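Local coordinates for protein Syntaxin1 (Monosiga brevicollis, PDB 2XHE) that probably acts as a SNARE protein of the syntaxin family, binding partner SNAREs in membrane fusion, at residues R163-N168 / H216-Q221; E58-A63 / V148-R153; A68-E73 / Q91-R96. All coordinates share one frame; numbering follows the deposited sequence.

Contact 1. Residues R163-N168 / H216-Q221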
loop_
_atom_site.group_PDB
_atom_site.type_symbol
_atom_site.label_atom_id
_atom_site.label_comp_id
_atom_site.label_asym_id
_atom_site.label_seq_id
_atom_site.Cartn_x
_atom_site.Cartn_y
_atom_site.Cartn_z
ATOM N N ARG B 163 36.094 2.205 -10.142
ATOM C CA ARG B 163 36.703 1.623 -8.951
ATOM C C ARG B 163 37.588 0.435 -9.328
ATOM O O ARG B 163 38.683 0.276 -8.791
ATOM C CB ARG B 163 35.623 1.213 -7.943
ATOM C CG ARG B 163 36.132 0.456 -6.723
ATOM C CD ARG B 163 35.121 0.490 -5.572
ATOM N NE ARG B 163 33.732 0.487 -6.034
ATOM C CZ ARG B 163 33.097 -0.580 -6.509
ATOM N NH1 ARG B 163 33.724 -1.747 -6.605
ATOM N NH2 ARG B 163 31.834 -0.478 -6.901
ATOM N N ARG B 164 37.113 -0.388 -10.261
ATOM C CA ARG B 164 37.889 -1.530 -10.740
ATOM C C ARG B 164 38.789 -1.163 -11.925
ATOM O O ARG B 164 39.668 -1.937 -12.306
ATOM C CB ARG B 164 36.976 -2.707 -11.105
ATOM C CG ARG B 164 35.958 -2.405 -12.191
ATOM C CD ARG B 164 35.504 -3.676 -12.899
ATOM N NE ARG B 164 34.966 -4.680 -11.982
ATOM C CZ ARG B 164 33.671 -4.953 -11.836
ATOM N NH1 ARG B 164 33.283 -5.887 -10.977
ATOM N NH2 ARG B 164 32.764 -4.299 -12.550
ATOM N N TYR B 165 38.564 0.018 -12.499
ATOM C CA TYR B 165 39.404 0.548 -13.574
ATOM C C TYR B 165 40.636 1.184 -12.962
ATOM O O TYR B 165 41.389 1.885 -13.632
ATOM C CB TYR B 165 38.647 1.609 -14.367
ATOM C CG TYR B 165 38.568 1.363 -15.854
ATOM C CD1 TYR B 165 37.745 0.372 -16.373
ATOM C CD2 TYR B 165 39.289 2.146 -16.741
ATOM C CE1 TYR B 165 37.656 0.155 -17.732
ATOM C CE2 TYR B 165 39.209 1.939 -18.099
ATOM C CZ TYR B 165 38.390 0.942 -18.591
ATOM O OH TYR B 165 38.312 0.732 -19.952
ATOM N N GLY B 166 40.811 0.956 -11.668
ATOM C CA GLY B 166 41.982 1.412 -10.954
ATOM C C GLY B 166 42.554 0.251 -10.176
ATOM O O GLY B 166 43.764 0.149 -10.006
ATOM N N GLU B 167 41.675 -0.634 -9.712
ATOM C CA GLU B 167 42.085 -1.807 -8.945
ATOM C C GLU B 167 42.708 -2.876 -9.836
ATOM O O GLU B 167 43.915 -3.113 -9.792
ATOM C CB GLU B 167 40.895 -2.408 -8.191
ATOM C CG GLU B 167 40.421 -1.593 -6.997
ATOM C CD GLU B 167 39.227 -2.225 -6.295
ATOM O OE1 GLU B 167 38.711 -3.246 -6.800
ATOM O OE2 GLU B 167 38.804 -1.699 -5.240
ATOM N N ASN B 168 41.871 -3.524 -10.641
ATOM C CA ASN B 168 42.318 -4.625 -11.489
ATOM C C ASN B 168 42.865 -4.179 -12.849
ATOM O O ASN B 168 42.869 -4.961 -13.803
ATOM C CB ASN B 168 41.193 -5.653 -11.686
ATOM C CG ASN B 168 40.848 -6.405 -10.406
ATOM O OD1 ASN B 168 41.517 -6.262 -9.382
ATOM N ND2 ASN B 168 39.799 -7.218 -10.466
ATOM N N HIS B 216 44.751 6.389 -17.497
ATOM C CA HIS B 216 44.579 7.650 -16.777
ATOM C C HIS B 216 43.558 8.525 -17.491
ATOM O O HIS B 216 42.638 9.055 -16.866
ATOM C CB HIS B 216 45.906 8.406 -16.629
ATOM C CG HIS B 216 45.763 9.765 -16.009
ATOM N ND1 HIS B 216 45.644 9.956 -14.648
ATOM C CD2 HIS B 216 45.723 11.000 -16.566
ATOM C CE1 HIS B 216 45.534 11.248 -14.393
ATOM N NE2 HIS B 216 45.579 11.904 -15.539
ATOM N N LYS B 217 43.728 8.674 -18.802
ATOM C CA LYS B 217 42.777 9.426 -19.612
ATOM C C LYS B 217 41.398 8.776 -19.531
ATOM O O LYS B 217 40.379 9.427 -19.763
ATOM C CB LYS B 217 43.243 9.508 -21.074
ATOM C CG LYS B 217 44.460 10.395 -21.310
ATOM C CD LYS B 217 45.747 9.584 -21.391
ATOM C CE LYS B 217 46.896 10.430 -21.946
ATOM N NZ LYS B 217 48.109 9.633 -22.321
ATOM N N ASP B 218 41.381 7.490 -19.196
ATOM C CA ASP B 218 40.141 6.727 -19.115
ATOM C C ASP B 218 39.476 6.861 -17.744
ATOM O O ASP B 218 38.253 6.776 -17.630
ATOM C CB ASP B 218 40.394 5.251 -19.444
ATOM C CG ASP B 218 40.570 4.999 -20.937
ATOM O OD1 ASP B 218 40.112 5.833 -21.750
ATOM O OD2 ASP B 218 41.162 3.958 -21.295
ATOM N N ILE B 219 40.283 7.065 -16.708
ATOM C CA ILE B 219 39.763 7.257 -15.358
ATOM C C ILE B 219 39.180 8.658 -15.182
ATOM O O ILE B 219 38.113 8.821 -14.596
ATOM C CB ILE B 219 40.837 6.986 -14.270
ATOM C CG1 ILE B 219 40.775 5.529 -13.800
ATOM C CG2 ILE B 219 40.654 7.916 -13.070
ATOM C CD1 ILE B 219 40.851 4.521 -14.916
ATOM N N GLN B 220 39.875 9.665 -15.693
ATOM C CA GLN B 220 39.411 11.039 -15.560
ATOM C C GLN B 220 38.194 11.306 -16.450
ATOM O O GLN B 220 37.511 12.318 -16.290
ATOM C CB GLN B 220 40.542 12.015 -15.882
ATOM C CG GLN B 220 41.036 11.920 -17.319
ATOM C CD GLN B 220 42.326 12.685 -17.554
ATOM O OE1 GLN B 220 43.074 12.972 -16.614
ATOM N NE2 GLN B 220 42.596 13.011 -18.815
ATOM N N GLN B 221 37.929 10.406 -17.395
ATOM C CA GLN B 221 36.688 10.467 -18.167
ATOM C C GLN B 221 35.526 10.141 -17.232
ATOM O O GLN B 221 34.625 10.956 -17.018
ATOM C CB GLN B 221 36.715 9.486 -19.347
ATOM C CG GLN B 221 37.179 10.077 -20.684
ATOM C CD GLN B 221 36.050 10.713 -21.486
ATOM O OE1 GLN B 221 35.440 11.690 -21.053
ATOM N NE2 GLN B 221 35.775 10.164 -22.666
#
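Tyr165 meets Ile219 and Asp218 where two roughly antiparallel helical segments come close, the CA atoms of Tyr165 and Ile219 lying 7.0 Å apart. The tyrosine contributes the largest share of the buried surface. Its ring presents an edge, with the methyl Ile219 CD1 lying near the ring plane, 3.4 Å from Tyr165 CD2. The same methyl reaches past the ring's root, 3.7 Å from Tyr165 CB, as the two side chains pass alongside, running opposite ways. Isoleucine suits the place because its CG1-CD1 arm reaches both the ring edge and the backbone O of Tyr165. Farther along the same edge, Asp218 CB packs 3.8 Å from Tyr165 CE2. The aspartate serves through this methylene: CG lies beside the backbone N (chi1 -76°), which leaves CB facing the ring. Its charge looks elsewhere, OD1 making a weak hydrogen bond to Asn87 and OD2 a long, weak ion pair with Arg215. The contact packs helix 131-171 of the N-terminal three-helix domain on helix 214-237, in the T-SNARE homology region, consistent with the closed form known for syntaxins; Asn87 brings in helix 80-116, and Arg163 packs on the backbone of another protein's chain.

Contact 2. Residues E58-A63 / V148-R153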
loop_
_atom_site.group_PDB
_atom_site.type_symbol
_atom_site.label_atom_id
_atom_site.label_comp_id
_atom_site.label_asym_id
_atom_site.label_seq_id
_atom_site.Cartn_x
_atom_site.Cartn_y
_atom_site.Cartn_z
ATOM N N GLU B 58 14.227 5.676 -22.651
ATOM C CA GLU B 58 14.411 4.316 -23.173
ATOM C C GLU B 58 15.733 4.162 -23.948
ATOM O O GLU B 58 16.463 3.190 -23.755
ATOM C CB GLU B 58 13.225 3.885 -24.044
ATOM C CG GLU B 58 11.894 3.793 -23.314
ATOM C CD GLU B 58 10.787 3.198 -24.181
ATOM O OE1 GLU B 58 11.101 2.587 -25.229
ATOM O OE2 GLU B 58 9.598 3.339 -23.813
ATOM N N ASP B 59 16.039 5.122 -24.820
ATOM C CA ASP B 59 17.313 5.127 -25.531
ATOM C C ASP B 59 18.474 5.049 -24.546
ATOM O O ASP B 59 19.302 4.138 -24.625
ATOM C CB ASP B 59 17.449 6.373 -26.412
ATOM C CG ASP B 59 16.638 6.275 -27.704
ATOM O OD1 ASP B 59 16.204 5.153 -28.060
ATOM O OD2 ASP B 59 16.435 7.322 -28.365
ATOM N N ILE B 60 18.524 6.001 -23.614
ATOM C CA ILE B 60 19.552 5.999 -22.580
ATOM C C ILE B 60 19.634 4.645 -21.861
ATOM O O ILE B 60 20.728 4.132 -21.623
ATOM C CB ILE B 60 19.336 7.122 -21.550
ATOM C CG1 ILE B 60 19.343 8.488 -22.229
ATOM C CG2 ILE B 60 20.402 7.073 -20.465
ATOM C CD1 ILE B 60 19.465 9.641 -21.242
ATOM N N GLU B 61 18.482 4.062 -21.525
ATOM C CA GLU B 61 18.450 2.767 -20.842
ATOM C C GLU B 61 19.223 1.689 -21.588
ATOM O O GLU B 61 19.971 0.929 -20.978
ATOM C CB GLU B 61 17.017 2.295 -20.609
ATOM C CG GLU B 61 16.341 2.968 -19.437
ATOM C CD GLU B 61 15.147 2.192 -18.931
ATOM O OE1 GLU B 61 15.334 1.356 -18.017
ATOM O OE2 GLU B 61 14.029 2.416 -19.447
ATOM N N GLN B 62 19.025 1.624 -22.905
ATOM C CA GLN B 62 19.721 0.665 -23.759
ATOM C C GLN B 62 21.202 1.024 -23.848
ATOM O O GLN B 62 22.072 0.169 -23.697
ATOM C CB GLN B 62 19.100 0.652 -25.158
ATOM C CG GLN B 62 18.546 -0.702 -25.608
ATOM C CD GLN B 62 17.266 -1.101 -24.876
ATOM O OE1 GLN B 62 16.543 -0.253 -24.350
ATOM N NE2 GLN B 62 16.982 -2.402 -24.846
ATOM N N ALA B 63 21.475 2.303 -24.090
ATOM C CA ALA B 63 22.837 2.818 -24.152
ATOM C C ALA B 63 23.656 2.501 -22.894
ATOM O O ALA B 63 24.819 2.110 -22.983
ATOM C CB ALA B 63 22.813 4.327 -24.409
ATOM N N VAL B 148 15.763 10.458 -13.022
ATOM C CA VAL B 148 16.761 10.333 -11.950
ATOM C C VAL B 148 17.102 8.859 -11.696
ATOM O O VAL B 148 18.260 8.509 -11.433
ATOM C CB VAL B 148 16.291 11.035 -10.621
ATOM C CG1 VAL B 148 17.199 10.689 -9.419
ATOM C CG2 VAL B 148 16.220 12.553 -10.790
ATOM N N LYS B 149 16.094 7.995 -11.797
ATOM C CA LYS B 149 16.295 6.567 -11.567
ATOM C C LYS B 149 17.129 5.916 -12.661
ATOM O O LYS B 149 17.954 5.062 -12.369
ATOM C CB LYS B 149 14.954 5.842 -11.400
ATOM C CG LYS B 149 15.072 4.331 -11.222
ATOM C CD LYS B 149 13.697 3.647 -11.220
ATOM C CE LYS B 149 12.902 3.926 -9.931
ATOM N NZ LYS B 149 12.196 5.247 -9.894
ATOM N N VAL B 150 16.916 6.319 -13.916
ATOM C CA VAL B 150 17.701 5.796 -15.039
ATOM C C VAL B 150 19.125 6.284 -14.942
ATOM O O VAL B 150 20.067 5.515 -15.111
ATOM C CB VAL B 150 17.149 6.198 -16.444
ATOM C CG1 VAL B 150 18.055 5.661 -17.526
ATOM C CG2 VAL B 150 15.764 5.637 -16.665
ATOM N N MET B 151 19.280 7.569 -14.670
ATOM C CA MET B 151 20.614 8.141 -14.588
ATOM C C MET B 151 21.379 7.567 -13.415
ATOM O O MET B 151 22.603 7.536 -13.412
ATOM C CB MET B 151 20.556 9.664 -14.502
ATOM C CG MET B 151 20.022 10.298 -15.778
ATOM S SD MET B 151 20.749 9.589 -17.289
ATOM C CE MET B 151 22.200 10.628 -17.479
ATOM N N THR B 152 20.651 7.104 -12.414
ATOM C CA THR B 152 21.295 6.547 -11.246
ATOM C C THR B 152 21.912 5.224 -11.637
ATOM O O THR B 152 22.950 4.836 -11.107
ATOM C CB THR B 152 20.306 6.374 -10.085
ATOM O OG1 THR B 152 19.892 7.669 -9.635
ATOM C CG2 THR B 152 20.957 5.634 -8.928
ATOM N N ARG B 153 21.273 4.537 -12.577
ATOM C CA ARG B 153 21.818 3.286 -13.088
ATOM C C ARG B 153 23.128 3.592 -13.802
ATOM O O ARG B 153 24.117 2.884 -13.629
ATOM C CB ARG B 153 20.825 2.588 -14.017
ATOM C CG ARG B 153 21.351 1.308 -14.635
ATOM C CD ARG B 153 22.008 0.408 -13.596
ATOM N NE ARG B 153 22.555 -0.807 -14.199
ATOM C CZ ARG B 153 23.541 -1.532 -13.674
ATOM N NH1 ARG B 153 24.106 -1.166 -12.528
ATOM N NH2 ARG B 153 23.968 -2.623 -14.300
#
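In the three-helix bundle characteristic of the syntaxin N-terminal (Habc) domain, the first and third helices run parallel, and Ile60 and Glu61 here meet Val150 and Met151 across that pairing. The short segments cross at 15°, their axes 9.9 Å apart. Val150 is directed toward the partner helix: its CG1 touches both Ile60 CG2, at 4.0 Å, and Glu61 CG, at 3.7 Å, and Val150 CG2 joins it on Glu61 CG. Ile60 CG2, anti to the backbone N, is the branch that reaches over, and it also meets Met151 SD at 4.1 Å. Met151 comes in at about a right angle; its CG stands beside the backbone N and the chain folds at chi2 (-45°), which brings SD to Ile60. Glu61 takes part mainly through its methylene CG, which lets an acidic residue border an apolar seam. Replacing Val150 by an alanine would probably leave Glu61 CG and Ile60 CG2 without their methyl partners and open a gap between the helices. Ile60 also packs on Ile97 and Leu100, and Met151 on Leu229, Met232 and Phe233, so helices 80-116 and 214-237 cover the inner side of the seam at these two residues, while Glu61 lies at its exposed margin.

Contact 3. Residues A68-E73 / Q91-R96; sequences AQLHTE and QDTMAR
Leu70 and Thr93 have the closest CA atoms here, yet these stand 9.9 Å apart, so the two segments, running in roughly opposite senses, meet through side chains alone. They belong to the antiparallel first and second helices of the syntaxin N-terminal (Habc) bundle: segment 68-73 lies near the end of helix 44-72, and segment 91-96 is part of helix 80-116, kinked here because the N atoms of Asp92 and Ala95 lack bonds to the preceding turn. The closer of the two side-chain meetings is between His71 and Met94, which reach out to meet each other. Met94 is stretched out (chi2 -167°), and this straight chain carries its methyl across the gap, where CE lies 3.4 Å from His71 NE2 and 3.7 Å from His71 CE1. The methyl comes in at the ring edge, near its plane, and it is carbon, not sulfur, that touches. A long, unbranched methionine suits such a wide spacing. On the other flank Leu70 CD1 barely reaches Thr93 OG1, at 4.4 Å; that hydroxyl is engaged within its own helix by a hydrogen bond to Leu90 O and a weak one to Lys89 O. Because His71 is buried, its NE2 needs a partner, and Gln158 NE2 of helix 131-171, the third of the bundle, supplies the hydrogen bond. With the amide oriented as modelled, the ring nitrogen would probably accept, which is consistent with a neutral ring. The chemistry is thus sparse van der Waals contact of methyls against polar atoms whose hydrogen bonds lie elsewhere.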
loop_
_atom_site.group_PDB
_atom_site.type_symbol
_atom_site.label_atom_id
_atom_site.label_comp_id
_atom_site.label_asym_id
_atom_site.label_seq_id
_atom_site.Cartn_x
_atom_site.Cartn_y
_atom_site.Cartn_z
ATOM N N ALA B 68 28.067 -0.670 -20.244
ATOM C CA ALA B 68 28.417 -1.679 -19.250
ATOM C C ALA B 68 29.430 -2.676 -19.820
ATOM O O ALA B 68 30.519 -2.846 -19.269
ATOM C CB ALA B 68 27.172 -2.398 -18.747
ATOM N N GLN B 69 29.075 -3.322 -20.928
ATOM C CA GLN B 69 29.972 -4.276 -21.582
ATOM C C GLN B 69 31.271 -3.632 -22.059
ATOM O O GLN B 69 32.362 -4.110 -21.745
ATOM C CB GLN B 69 29.278 -4.956 -22.760
ATOM C CG GLN B 69 28.038 -5.722 -22.371
ATOM C CD GLN B 69 27.389 -6.394 -23.558
ATOM O OE1 GLN B 69 27.895 -6.323 -24.680
ATOM N NE2 GLN B 69 26.258 -7.054 -23.318
ATOM N N LEU B 70 31.151 -2.550 -22.821
ATOM C CA LEU B 70 32.323 -1.869 -23.364
ATOM C C LEU B 70 33.392 -1.587 -22.306
ATOM O O LEU B 70 34.577 -1.482 -22.627
ATOM C CB LEU B 70 31.916 -0.572 -24.069
ATOM C CG LEU B 70 31.062 -0.699 -25.331
ATOM C CD1 LEU B 70 30.904 0.660 -25.997
ATOM C CD2 LEU B 70 31.680 -1.703 -26.297
ATOM N N HIS B 71 32.972 -1.466 -21.049
ATOM C CA HIS B 71 33.897 -1.211 -19.948
ATOM C C HIS B 71 34.600 -2.477 -19.466
ATOM O O HIS B 71 35.832 -2.523 -19.398
ATOM C CB HIS B 71 33.172 -0.555 -18.774
ATOM C CG HIS B 71 33.140 0.937 -18.842
ATOM N ND1 HIS B 71 34.280 1.701 -18.980
ATOM C CD2 HIS B 71 32.109 1.812 -18.777
ATOM C CE1 HIS B 71 33.952 2.979 -19.004
ATOM N NE2 HIS B 71 32.639 3.075 -18.884
ATOM N N THR B 72 33.810 -3.493 -19.120
ATOM C CA THR B 72 34.350 -4.753 -18.612
ATOM C C THR B 72 35.043 -5.531 -19.724
ATOM O O THR B 72 35.709 -6.537 -19.473
ATOM C CB THR B 72 33.254 -5.646 -17.981
ATOM O OG1 THR B 72 32.270 -5.981 -18.969
ATOM C CG2 THR B 72 32.587 -4.939 -16.790
ATOM N N GLU B 73 34.878 -5.049 -20.952
ATOM C CA GLU B 73 35.496 -5.663 -22.118
ATOM C C GLU B 73 36.892 -5.080 -22.354
ATOM O O GLU B 73 37.755 -5.734 -22.941
ATOM C CB GLU B 73 34.602 -5.471 -23.348
ATOM C CG GLU B 73 34.960 -6.340 -24.546
ATOM C CD GLU B 73 33.996 -6.161 -25.710
ATOM O OE1 GLU B 73 32.782 -5.976 -25.459
ATOM O OE2 GLU B 73 34.453 -6.206 -26.875
ATOM N N GLN B 91 33.335 6.572 -25.646
ATOM C CA GLN B 91 33.185 8.018 -25.594
ATOM C C GLN B 91 32.246 8.491 -26.684
ATOM O O GLN B 91 31.985 9.686 -26.817
ATOM C CB GLN B 91 34.536 8.729 -25.676
ATOM C CG GLN B 91 35.314 8.479 -26.944
ATOM C CD GLN B 91 36.774 8.848 -26.785
ATOM O OE1 GLN B 91 37.284 8.926 -25.662
ATOM N NE2 GLN B 91 37.457 9.079 -27.905
ATOM N N ASP B 92 31.730 7.542 -27.457
ATOM C CA ASP B 92 30.757 7.852 -28.493
ATOM C C ASP B 92 29.349 7.664 -27.943
ATOM O O ASP B 92 28.499 8.545 -28.069
ATOM C CB ASP B 92 30.987 6.985 -29.731
ATOM C CG ASP B 92 30.162 7.436 -30.920
ATOM O OD1 ASP B 92 28.929 7.589 -30.768
ATOM O OD2 ASP B 92 30.748 7.634 -32.007
ATOM N N THR B 93 29.109 6.514 -27.324
ATOM C CA THR B 93 27.850 6.283 -26.621
ATOM C C THR B 93 27.730 7.220 -25.419
ATOM O O THR B 93 26.664 7.777 -25.176
ATOM C CB THR B 93 27.704 4.817 -26.164
ATOM O OG1 THR B 93 28.778 4.484 -25.282
ATOM C CG2 THR B 93 27.740 3.872 -27.360
ATOM N N MET B 94 28.830 7.397 -24.685
ATOM C CA MET B 94 28.883 8.308 -23.544
ATOM C C MET B 94 28.417 9.711 -23.893
ATOM O O MET B 94 27.724 10.361 -23.114
ATOM C CB MET B 94 30.306 8.404 -22.991
ATOM C CG MET B 94 30.683 7.324 -21.992
ATOM S SD MET B 94 32.210 7.746 -21.137
ATOM C CE MET B 94 32.601 6.167 -20.393
ATOM N N ALA B 95 28.827 10.181 -25.060
ATOM C CA ALA B 95 28.486 11.517 -25.518
ATOM C C ALA B 95 27.037 11.570 -25.944
ATOM O O ALA B 95 26.398 12.614 -25.857
ATOM C CB ALA B 95 29.378 11.914 -26.670
ATOM N N ARG B 96 26.523 10.446 -26.431
ATOM C CA ARG B 96 25.119 10.391 -26.810
ATOM C C ARG B 96 24.228 10.382 -25.568
ATOM O O ARG B 96 23.279 11.160 -25.463
ATOM C CB ARG B 96 24.825 9.183 -27.695
ATOM C CG ARG B 96 23.419 9.223 -28.295
ATOM C CD ARG B 96 23.397 8.756 -29.742
ATOM N NE ARG B 96 24.316 7.641 -29.949
ATOM C CZ ARG B 96 24.115 6.411 -29.479
ATOM N NH1 ARG B 96 23.012 6.131 -28.763
ATOM N NH2 ARG B 96 25.024 5.462 -29.718
#

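How the contacts relate
The centre of contact 2 lies about 5 Å from the centre of the chain, that of contact 3 about 16 Å and that of contact 1 about 23 Å. Contacts 1 and 2 are nevertheless both mostly buried, contact 2 with an exposed glutamate at its margin, whereas contact 3 is only partly buried. Contacts 2 and 3 share helix 44-72, first against its parallel and then against its antiparallel neighbour, while contacts 1 and 2 share helix 131-171. Contacts 1 and 3 touch directly, Tyr165 CE1 lying 3.6 Å from His71 O. Their chemistry shifts accordingly: branched aliphatic side chains and a sulfur near the centre, aromatic or imidazole edges met by methyls toward the end.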